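Local coordinates for protein chintase (Rhizomucor miehei, PDB 5YUQ) that probably hydrolyses the beta-1,4 linkages of chitin as a family 18 glycoside hydrolase with a tunnel-shaped active site, at residues F41-S44 with Q45-V49; N89-D92 with V93-Y97; S48-Q51 with E52-R56. One frame throughout, in Å; residues are numbered along the deposited sequence.

Contact 1 of 3, residues F41-S44 with Q45-V49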
ATOM      1  N   PHE A  41     -10.811  -3.928  14.353  1.00 15.61           N
ATOM      2  CA  PHE A  41     -10.196  -5.227  14.115  1.00 17.99           C
ATOM      3  C   PHE A  41     -10.756  -6.268  15.069  1.00 17.15           C
ATOM      4  O   PHE A  41     -11.422  -5.933  16.052  1.00 19.13           O
ATOM      5  CB  PHE A  41      -8.671  -5.155  14.215  1.00 18.03           C
ATOM      6  CG  PHE A  41      -8.160  -4.887  15.594  1.00 16.83           C
ATOM      7  CD1 PHE A  41      -8.094  -3.590  16.089  1.00 16.40           C
ATOM      8  CD2 PHE A  41      -7.734  -5.934  16.399  1.00 17.98           C
ATOM      9  CE1 PHE A  41      -7.613  -3.348  17.367  1.00 19.87           C
ATOM     10  CE2 PHE A  41      -7.253  -5.698  17.671  1.00 19.84           C
ATOM     11  CZ  PHE A  41      -7.190  -4.407  18.159  1.00 21.12           C
ATOM     12  N   THR A  42     -10.476  -7.527  14.770  1.00 14.17           N
ATOM     13  CA  THR A  42     -11.062  -8.641  15.497  1.00 16.57           C
ATOM     14  C   THR A  42     -10.049  -9.188  16.484  1.00 14.27           C
ATOM     15  O   THR A  42      -9.029  -9.754  16.088  1.00 14.38           O
ATOM     16  CB  THR A  42     -11.504  -9.728  14.509  1.00 16.59           C
ATOM     17  OG1 THR A  42     -12.354  -9.141  13.513  1.00 17.40           O
ATOM     18  CG2 THR A  42     -12.267 -10.848  15.221  1.00 15.47           C
ATOM     19  N   ASP A  43     -10.345  -9.003  17.768  1.00 13.25           N
ATOM     20  CA  ASP A  43      -9.487  -9.448  18.863  1.00 15.36           C
ATOM     21  C   ASP A  43      -8.971 -10.872  18.703  1.00 15.85           C
ATOM     22  O   ASP A  43      -7.766 -11.111  18.759  1.00 16.06           O
ATOM     23  CB  ASP A  43     -10.238  -9.326  20.193  1.00 14.88           C
ATOM     24  CG  ASP A  43      -9.451  -9.899  21.358  1.00 17.98           C
ATOM     25  OD1 ASP A  43      -8.404  -9.316  21.713  1.00 18.16           O
ATOM     26  OD2 ASP A  43      -9.861 -10.939  21.916  1.00 17.66           O
ATOM     27  N   SER A  44      -9.883 -11.819  18.495  1.00 14.53           N
ATOM     28  CA  SER A  44      -9.500 -13.224  18.469  1.00 15.81           C
ATOM     29  C   SER A  44      -8.648 -13.551  17.255  1.00 14.70           C
ATOM     30  O   SER A  44      -7.778 -14.414  17.318  1.00 14.76           O
ATOM     31  CB  SER A  44     -10.738 -14.113  18.494  1.00 11.79           C
ATOM     32  OG  SER A  44     -11.597 -13.828  17.400  1.00 14.52           O
ATOM     33  N   GLN A  45      -8.906 -12.868  16.141  1.00 14.02           N
ATOM     34  CA  GLN A  45      -8.092 -13.093  14.951  1.00 15.96           C
ATOM     35  C   GLN A  45      -6.665 -12.613  15.167  1.00 15.39           C
ATOM     36  O   GLN A  45      -5.719 -13.321  14.834  1.00 14.69           O
ATOM     37  CB  GLN A  45      -8.702 -12.395  13.732  1.00 16.92           C
ATOM     38  CG  GLN A  45      -9.968 -13.063  13.245  1.00 15.14           C
ATOM     39  CD  GLN A  45     -10.585 -12.358  12.057  1.00 17.16           C
ATOM     40  OE1 GLN A  45     -11.696 -12.678  11.650  1.00 18.32           O
ATOM     41  NE2 GLN A  45      -9.867 -11.400  11.491  1.00 16.93           N
ATOM     42  N   LEU A  46      -6.504 -11.408  15.708  1.00 14.64           N
ATOM     43  CA  LEU A  46      -5.161 -10.894  15.941  1.00 14.41           C
ATOM     44  C   LEU A  46      -4.403 -11.793  16.905  1.00 16.14           C
ATOM     45  O   LEU A  46      -3.250 -12.125  16.662  1.00 15.34           O
ATOM     46  CB  LEU A  46      -5.193  -9.452  16.450  1.00 13.87           C
ATOM     47  CG  LEU A  46      -3.819  -8.786  16.640  1.00 14.71           C
ATOM     48  CD1 LEU A  46      -2.993  -8.913  15.368  1.00 14.90           C
ATOM     49  CD2 LEU A  46      -3.977  -7.322  17.025  1.00 16.63           C
ATOM     50  N   LYS A  47      -5.049 -12.213  17.988  1.00 14.37           N
ATOM     51  CA  LYS A  47      -4.379 -13.099  18.937  1.00 15.51           C
ATOM     52  C   LYS A  47      -4.011 -14.436  18.305  1.00 14.83           C
ATOM     53  O   LYS A  47      -2.924 -14.954  18.542  1.00 14.33           O
ATOM     54  CB  LYS A  47      -5.224 -13.300  20.201  1.00 15.62           C
ATOM     55  CG  LYS A  47      -5.425 -12.002  20.960  1.00 20.16           C
ATOM     56  CD  LYS A  47      -5.523 -12.176  22.455  1.00 25.86           C
ATOM     57  CE  LYS A  47      -5.422 -10.813  23.142  1.00 19.62           C
ATOM     58  NZ  LYS A  47      -5.873 -10.861  24.558  1.00 23.31           N
ATOM     59  N   SER A  48      -4.909 -14.986  17.495  1.00 14.74           N
ATOM     60  CA  SER A  48      -4.617 -16.228  16.796  1.00 16.18           C
ATOM     61  C   SER A  48      -3.410 -16.084  15.876  1.00 13.92           C
ATOM     62  O   SER A  48      -2.507 -16.914  15.894  1.00 15.88           O
ATOM     63  CB  SER A  48      -5.832 -16.706  16.001  1.00 13.96           C
ATOM     64  OG  SER A  48      -5.425 -17.628  15.009  1.00 19.19           O
ATOM     65  N   VAL A  49      -3.385 -15.013  15.085  1.00 14.97           N
ATOM     66  CA  VAL A  49      -2.311 -14.837  14.112  1.00 14.29           C
ATOM     67  C   VAL A  49      -0.979 -14.519  14.778  1.00 12.71           C
ATOM     68  O   VAL A  49       0.061 -14.995  14.330  1.00 16.69           O
ATOM     69  CB  VAL A  49      -2.670 -13.764  13.044  1.00 14.85           C
ATOM     70  CG1 VAL A  49      -1.512 -13.574  12.065  1.00 18.30           C
ATOM     71  CG2 VAL A  49      -3.919 -14.195  12.295  1.00 15.82           C
TER
HETATM   72  O   HOH W   1      -8.526 -11.676  24.228  1.00 19.01           O
HETATM   73  O   HOH W   2      -7.777  -8.478  24.310  1.00 32.47           O
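The Phe41 ring meets Leu46 through its CE2 carbon, 3.7 Å from the methyl CD2, so an aromatic side chain just ahead of a helix rests on a leucine in its first turn. The second flat group, the Gln45 amide, is carried across the Thr42 side chain by an extended chain: Gln45 CD lies 3.7 Å from Thr42 CB and Gln45 CG 3.8 Å from Thr42 CG2, while NE2 goes on to bond Asp10 O and Tyr27 OH. This is the N-terminal end of helix 43-55, one of the outer helices of the family 18 TIM barrel, and Thr42 holds the N-cap position, but its hydroxyl does not cap the helix. The backbone starts with an almost straight bond from Leu46 N to Thr42 O (3.0 Å, N-H...O 169°), and Lys47 N to Asp43 O follows. With its CG anti to the backbone N (chi1 174°), Asp43 brings its carboxylate across the lysine chain, OD1 3.6 Å from Lys47 CE. The charged ends stay beyond salt-bridge range: OD1 bonds Tyr97 OH, and Lys47 NZ forms a salt bridge with Glu96. Two waters connect the pair instead, one for each carboxylate oxygen. The water donating to Asp43 OD2 accepts from Lys47 NZ at 2.8 Å.

Contact 2 of 3, residues N89-D92 with V93-Y97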
ATOM      1  N   ASN A  89      -2.593   4.360  24.431  1.00 16.07           N
ATOM      2  CA  ASN A  89      -3.410   3.285  23.887  1.00 14.66           C
ATOM      3  C   ASN A  89      -2.638   2.411  22.908  1.00 16.70           C
ATOM      4  O   ASN A  89      -2.849   1.200  22.852  1.00 17.95           O
ATOM      5  CB  ASN A  89      -4.667   3.846  23.227  1.00 17.08           C
ATOM      6  CG  ASN A  89      -5.684   4.337  24.234  1.00 21.00           C
ATOM      7  OD1 ASN A  89      -5.590   4.036  25.428  1.00 25.73           O
ATOM      8  ND2 ASN A  89      -6.675   5.082  23.756  1.00 19.57           N
ATOM      9  N   LEU A  90      -1.737   3.022  22.146  1.00 15.62           N
ATOM     10  CA  LEU A  90      -0.900   2.269  21.214  1.00 14.97           C
ATOM     11  C   LEU A  90       0.090   1.378  21.958  1.00 19.50           C
ATOM     12  O   LEU A  90       0.336   0.244  21.558  1.00 17.95           O
ATOM     13  CB  LEU A  90      -0.159   3.210  20.263  1.00 16.50           C
ATOM     14  CG  LEU A  90      -1.027   3.884  19.200  1.00 15.22           C
ATOM     15  CD1 LEU A  90      -0.272   5.041  18.568  1.00 16.61           C
ATOM     16  CD2 LEU A  90      -1.442   2.875  18.132  1.00 15.69           C
ATOM     17  N   VAL A  91       0.667   1.893  23.035  1.00 17.21           N
ATOM     18  CA  VAL A  91       1.570   1.091  23.846  1.00 16.54           C
ATOM     19  C   VAL A  91       0.805  -0.072  24.467  1.00 17.68           C
ATOM     20  O   VAL A  91       1.310  -1.195  24.532  1.00 17.29           O
ATOM     21  CB  VAL A  91       2.245   1.954  24.929  1.00 17.13           C
ATOM     22  CG1 VAL A  91       3.028   1.081  25.901  1.00 19.36           C
ATOM     23  CG2 VAL A  91       3.150   2.998  24.279  1.00 18.95           C
ATOM     24  N   ASP A  92      -0.426   0.192  24.896  1.00 17.25           N
ATOM     25  CA  ASP A  92      -1.238  -0.854  25.509  1.00 19.59           C
ATOM     26  C   ASP A  92      -1.548  -1.973  24.523  1.00 17.96           C
ATOM     27  O   ASP A  92      -1.506  -3.141  24.892  1.00 17.64           O
ATOM     28  CB  ASP A  92      -2.547  -0.291  26.061  1.00 19.24           C
ATOM     29  CG  ASP A  92      -2.354   0.516  27.322  1.00 23.72           C
ATOM     30  OD1 ASP A  92      -1.259   0.452  27.925  1.00 22.65           O
ATOM     31  OD2 ASP A  92      -3.315   1.209  27.720  1.00 29.35           O
ATOM     32  N   VAL A  93      -1.803  -1.581  23.304  1.00 17.25           N
ATOM     33  CA  VAL A  93      -2.120  -2.583  22.286  1.00 14.87           C
ATOM     34  C   VAL A  93      -0.944  -3.496  21.996  1.00 17.56           C
ATOM     35  O   VAL A  93      -1.084  -4.653  21.805  1.00 16.36           O
ATOM     36  CB  VAL A  93      -2.664  -1.951  20.980  1.00 14.76           C
ATOM     37  CG1 VAL A  93      -1.564  -1.381  20.131  1.00 22.45           C
ATOM     38  CG2 VAL A  93      -3.352  -3.026  20.184  1.00 19.72           C
ATOM     39  N   VAL A  94       0.241  -2.913  21.963  1.00 16.50           N
ATOM     40  CA  VAL A  94       1.455  -3.684  21.753  1.00 14.59           C
ATOM     41  C   VAL A  94       1.620  -4.717  22.857  1.00 18.33           C
ATOM     42  O   VAL A  94       1.870  -5.892  22.581  1.00 16.91           O
ATOM     43  CB  VAL A  94       2.706  -2.789  21.672  1.00 16.22           C
ATOM     44  CG1 VAL A  94       3.958  -3.656  21.685  1.00 18.11           C
ATOM     45  CG2 VAL A  94       2.646  -1.968  20.397  1.00 15.46           C
ATOM     46  N   LYS A  95       1.433  -4.291  24.104  1.00 17.27           N
ATOM     47  CA  LYS A  95       1.523  -5.216  25.237  1.00 18.37           C
ATOM     48  C   LYS A  95       0.398  -6.241  25.234  1.00 18.64           C
ATOM     49  O   LYS A  95       0.631  -7.427  25.470  1.00 20.40           O
ATOM     50  CB  LYS A  95       1.504  -4.447  26.567  1.00 18.64           C
ATOM     51  CG  LYS A  95       2.677  -3.517  26.798  1.00 36.92           C
ATOM     52  CD  LYS A  95       2.384  -2.611  27.992  1.00 44.18           C
ATOM     53  CE  LYS A  95       3.546  -1.687  28.316  1.00 43.92           C
ATOM     54  NZ  LYS A  95       3.205  -0.746  29.424  1.00 48.93           N
ATOM     55  N   GLU A  96      -0.823  -5.792  24.961  1.00 17.48           N
ATOM     56  CA  GLU A  96      -1.978  -6.695  24.999  1.00 17.71           C
ATOM     57  C   GLU A  96      -1.857  -7.822  23.981  1.00 20.65           C
ATOM     58  O   GLU A  96      -2.221  -8.973  24.259  1.00 19.37           O
ATOM     59  CB  GLU A  96      -3.286  -5.923  24.772  1.00 18.43           C
ATOM     60  CG  GLU A  96      -4.530  -6.811  24.669  1.00 25.10           C
ATOM     61  CD  GLU A  96      -4.829  -7.576  25.951  1.00 38.13           C
ATOM     62  OE1 GLU A  96      -4.477  -7.081  27.044  1.00 37.44           O
ATOM     63  OE2 GLU A  96      -5.421  -8.675  25.871  1.00 33.33           O
ATOM     64  N   TYR A  97      -1.328  -7.503  22.808  1.00 17.57           N
ATOM     65  CA  TYR A  97      -1.289  -8.478  21.720  1.00 15.01           C
ATOM     66  C   TYR A  97       0.104  -9.033  21.466  1.00 14.62           C
ATOM     67  O   TYR A  97       0.300  -9.803  20.529  1.00 15.90           O
ATOM     68  CB  TYR A  97      -1.888  -7.888  20.440  1.00 14.90           C
ATOM     69  CG  TYR A  97      -3.373  -7.672  20.546  1.00 16.25           C
ATOM     70  CD1 TYR A  97      -4.262  -8.695  20.233  1.00 16.66           C
ATOM     71  CD2 TYR A  97      -3.890  -6.459  20.978  1.00 15.83           C
ATOM     72  CE1 TYR A  97      -5.624  -8.511  20.340  1.00 14.68           C
ATOM     73  CE2 TYR A  97      -5.248  -6.264  21.084  1.00 17.44           C
ATOM     74  CZ  TYR A  97      -6.109  -7.302  20.769  1.00 14.62           C
ATOM     75  OH  TYR A  97      -7.465  -7.108  20.883  1.00 17.77           O
TER
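Val91 and Lys95 carry the apolar part of the contact, one helical turn apart and with their side chains running in parallel from the helix. Lys95 CE packs against Val91 CG1 at 3.7 Å. CG of Lys95, beside its own backbone N (chi1 -64°), lies 3.5 Å from Val91 O, and the rest of the chain runs out fully extended along the valine. Hydrogen bonds form the second kind of interaction. Lys95 N binds Val91 O at 3.1 Å, Val93 N binds Asn89 O, and Glu96 N makes the short bond to Asp92 O, 2.7 Å with an N-H...O angle of 159°. These are the i to i+4 bonds of the last turns of helix 80-97, an outer helix of the TIM barrel; Leu90 and Val93 pack on strand 59-65, and Leu90 and Val91 on helix 124-139. At the end of the run the Tyr97 ring has Val93 O in its plane at the edge, 3.4 Å from CD2; the same oxygen accepts the bond from Tyr97 N. Asn89 ND2, at the other end, bonds Gly36 O. Within the segments the charges pair loosely, Asp92 OD1 and Lys95 NZ being 4.9 Å apart, too far for a salt bridge. The Glu96 chain bends at chi2 (64°), and its carboxylate is held by the salt bridge to Lys47 of helix 43-55.

Contact 3 of 3, residues S48-Q51 with E52-R56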
ATOM      1  N   SER A  48      -4.909 -14.986  17.495  1.00 14.74           N
ATOM      2  CA  SER A  48      -4.617 -16.228  16.796  1.00 16.18           C
ATOM      3  C   SER A  48      -3.410 -16.084  15.876  1.00 13.92           C
ATOM      4  O   SER A  48      -2.507 -16.914  15.894  1.00 15.88           O
ATOM      5  CB  SER A  48      -5.832 -16.706  16.001  1.00 13.96           C
ATOM      6  OG  SER A  48      -5.425 -17.628  15.009  1.00 19.19           O
ATOM      7  N   VAL A  49      -3.385 -15.013  15.085  1.00 14.97           N
ATOM      8  CA  VAL A  49      -2.311 -14.837  14.112  1.00 14.29           C
ATOM      9  C   VAL A  49      -0.979 -14.519  14.778  1.00 12.71           C
ATOM     10  O   VAL A  49       0.061 -14.995  14.330  1.00 16.69           O
ATOM     11  CB  VAL A  49      -2.670 -13.764  13.044  1.00 14.85           C
ATOM     12  CG1 VAL A  49      -1.512 -13.574  12.065  1.00 18.30           C
ATOM     13  CG2 VAL A  49      -3.919 -14.195  12.295  1.00 15.82           C
ATOM     14  N   VAL A  50      -1.004 -13.737  15.858  1.00 12.60           N
ATOM     15  CA  VAL A  50       0.223 -13.470  16.609  1.00 12.95           C
ATOM     16  C   VAL A  50       0.812 -14.767  17.159  1.00 13.97           C
ATOM     17  O   VAL A  50       2.012 -15.017  17.055  1.00 15.42           O
ATOM     18  CB  VAL A  50       0.003 -12.469  17.766  1.00 13.56           C
ATOM     19  CG1 VAL A  50       1.240 -12.401  18.646  1.00 13.02           C
ATOM     20  CG2 VAL A  50      -0.310 -11.085  17.213  1.00 14.84           C
ATOM     21  N   GLN A  51      -0.042 -15.602  17.735  1.00 15.34           N
ATOM     22  CA  GLN A  51       0.412 -16.875  18.266  1.00 16.25           C
ATOM     23  C   GLN A  51       1.020 -17.751  17.163  1.00 14.86           C
ATOM     24  O   GLN A  51       2.077 -18.356  17.349  1.00 19.89           O
ATOM     25  CB  GLN A  51      -0.733 -17.597  18.979  1.00 16.08           C
ATOM     26  CG  GLN A  51      -0.300 -18.896  19.634  1.00 18.27           C
ATOM     27  CD  GLN A  51       0.793 -18.671  20.663  1.00 19.01           C
ATOM     28  OE1 GLN A  51       0.547 -18.121  21.743  1.00 22.26           O
ATOM     29  NE2 GLN A  51       2.014 -19.073  20.327  1.00 23.76           N
ATOM     30  N   GLU A  52       0.362 -17.811  16.010  1.00 14.55           N
ATOM     31  CA  GLU A  52       0.882 -18.587  14.890  1.00 15.67           C
ATOM     32  C   GLU A  52       2.215 -18.047  14.422  1.00 14.83           C
ATOM     33  O   GLU A  52       3.145 -18.803  14.182  1.00 18.79           O
ATOM     34  CB  GLU A  52      -0.110 -18.600  13.719  1.00 19.14           C
ATOM     35  CG  GLU A  52      -1.408 -19.305  14.013  1.00 25.25           C
ATOM     36  CD  GLU A  52      -2.324 -19.374  12.809  1.00 39.90           C
ATOM     37  OE1 GLU A  52      -3.436 -19.937  12.942  1.00 39.23           O
ATOM     38  OE2 GLU A  52      -1.930 -18.871  11.733  1.00 34.29           O
ATOM     39  N   ALA A  53       2.305 -16.728  14.272  1.00 13.67           N
ATOM     40  CA  ALA A  53       3.555 -16.120  13.836  1.00 15.06           C
ATOM     41  C   ALA A  53       4.682 -16.445  14.798  1.00 16.99           C
ATOM     42  O   ALA A  53       5.783 -16.811  14.391  1.00 18.22           O
ATOM     43  CB  ALA A  53       3.392 -14.616  13.708  1.00 15.00           C
ATOM     44  N   HIS A  54       4.403 -16.302  16.084  1.00 16.50           N
ATOM     45  CA  HIS A  54       5.429 -16.495  17.093  1.00 14.67           C
ATOM     46  C   HIS A  54       5.834 -17.959  17.230  1.00 17.01           C
ATOM     47  O   HIS A  54       7.004 -18.253  17.443  1.00 21.02           O
ATOM     48  CB  HIS A  54       4.994 -15.869  18.419  1.00 15.61           C
ATOM     49  CG  HIS A  54       5.030 -14.367  18.385  1.00 14.28           C
ATOM     50  ND1 HIS A  54       4.512 -13.587  19.396  1.00 15.59           N
ATOM     51  CD2 HIS A  54       5.530 -13.519  17.465  1.00 19.49           C
ATOM     52  CE1 HIS A  54       4.695 -12.309  19.090  1.00 18.49           C
ATOM     53  NE2 HIS A  54       5.314 -12.242  17.928  1.00 14.80           N
ATOM     54  N   SER A  55       4.879 -18.868  17.065  1.00 19.46           N
ATOM     55  CA  SER A  55       5.192 -20.297  17.063  1.00 20.62           C
ATOM     56  C   SER A  55       6.139 -20.654  15.916  1.00 26.10           C
ATOM     57  O   SER A  55       6.892 -21.625  15.999  1.00 27.42           O
ATOM     58  CB  SER A  55       3.911 -21.129  16.952  1.00 20.05           C
ATOM     59  OG  SER A  55       3.148 -21.066  18.148  1.00 23.75           O
ATOM     60  N   ARG A  56       6.050 -19.873  14.840  1.00 23.91           N
ATOM     61  CA  ARG A  56       6.841 -20.038  13.650  1.00 20.80           C
ATOM     62  C   ARG A  56       8.070 -19.118  13.574  1.00 27.14           C
ATOM     63  O   ARG A  56       8.731 -19.070  12.598  1.00 30.94           O
ATOM     64  CB  ARG A  56       5.965 -19.967  12.376  1.00 28.02           C
ATOM     65  CG  ARG A  56       4.562 -20.559  12.555  1.00 32.49           C
ATOM     66  CD  ARG A  56       4.159 -21.841  11.776  1.00 35.00           C
ATOM     67  NE  ARG A  56       5.240 -22.158  10.915  1.00 40.96           N
ATOM     68  CZ  ARG A  56       5.175 -22.769   9.749  1.00 45.04           C
ATOM     69  NH1 ARG A  56       4.048 -23.209   9.265  1.00 45.33           N
ATOM     70  NH2 ARG A  56       6.270 -22.936   9.072  1.00 49.37           N
TER
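His54 lies beside Val50 one turn back along helix 43-55, and it can be followed outward atom by atom. Its CB is 3.4 Å from Val50 O. CG, placed beside the backbone N by a chi1 of -72°, is just as near to that oxygen, which therefore sits over one face of the imidazole near its root while also accepting the bond from His54 N (2.9 Å). Farther out the valine methyl takes over: ND1 comes within 3.6 Å of Val50 CG1, and CE1 within 3.5 Å. At the tip NE2 leaves the helix and bonds Asp100 OD2, whose carboxylate probably polarises the ring. The bond at NE2 and the packing at CE1 would both help to fix the ring's rotation.

The more exposed flank carries polar side chains. Glu52 runs back along the helix fully extended, its CG 3.2 Å from Ser48 O, which accepts the Glu52 N bond. Glu52 OE1 lies 3.7 Å from Ser48 OG, too far for a hydrogen bond. A bend at chi2 (59°) leaves Gln51 NE2 3.2 Å from Ser55 OG, which is also 3.0 Å from Gln51 O. Ser55 N is bonded to the same carbonyl. Arg56 is the first residue to leave helical backbone angles, and its N makes a weak bond back to Ala53 O.

In the barrel this is the C-terminal half of the helix that crosses over from strand 24-32 to strand 59-65. Val49, Val50 and His54 pack on Ile60 of strand 59-65, Glu52 and Ala53 touch Trp19 in a loop, and His54 reaches Asp98 and Asp100, in the connection from helix 80-97 to strand 101-105.

Overall arrangement
Contacts 1 and 3 lie on the same helix, 43-55, their centres about 10 Å apart and sharing Ser48 and Val49; contact 2 comes later in the chain, on helix 80-97. Its centre is about 13 Å from that of contact 1 and about 17 Å from that of contact 3. Successive crossovers of the family 18 barrel contain these helices, with strand 59-65 between them in sequence. The two helices meet at the end of 80-97: the Lys47-Glu96 salt bridge and the probable Asp43-Tyr97 hydrogen bond join contacts 1 and 2, Tyr97 CD1 packs on Leu46 CD2 at 3.5 Å, and Tyr97 O approaches Val50 CG1. All three contacts thus belong to one patch of the barrel's outer helical layer.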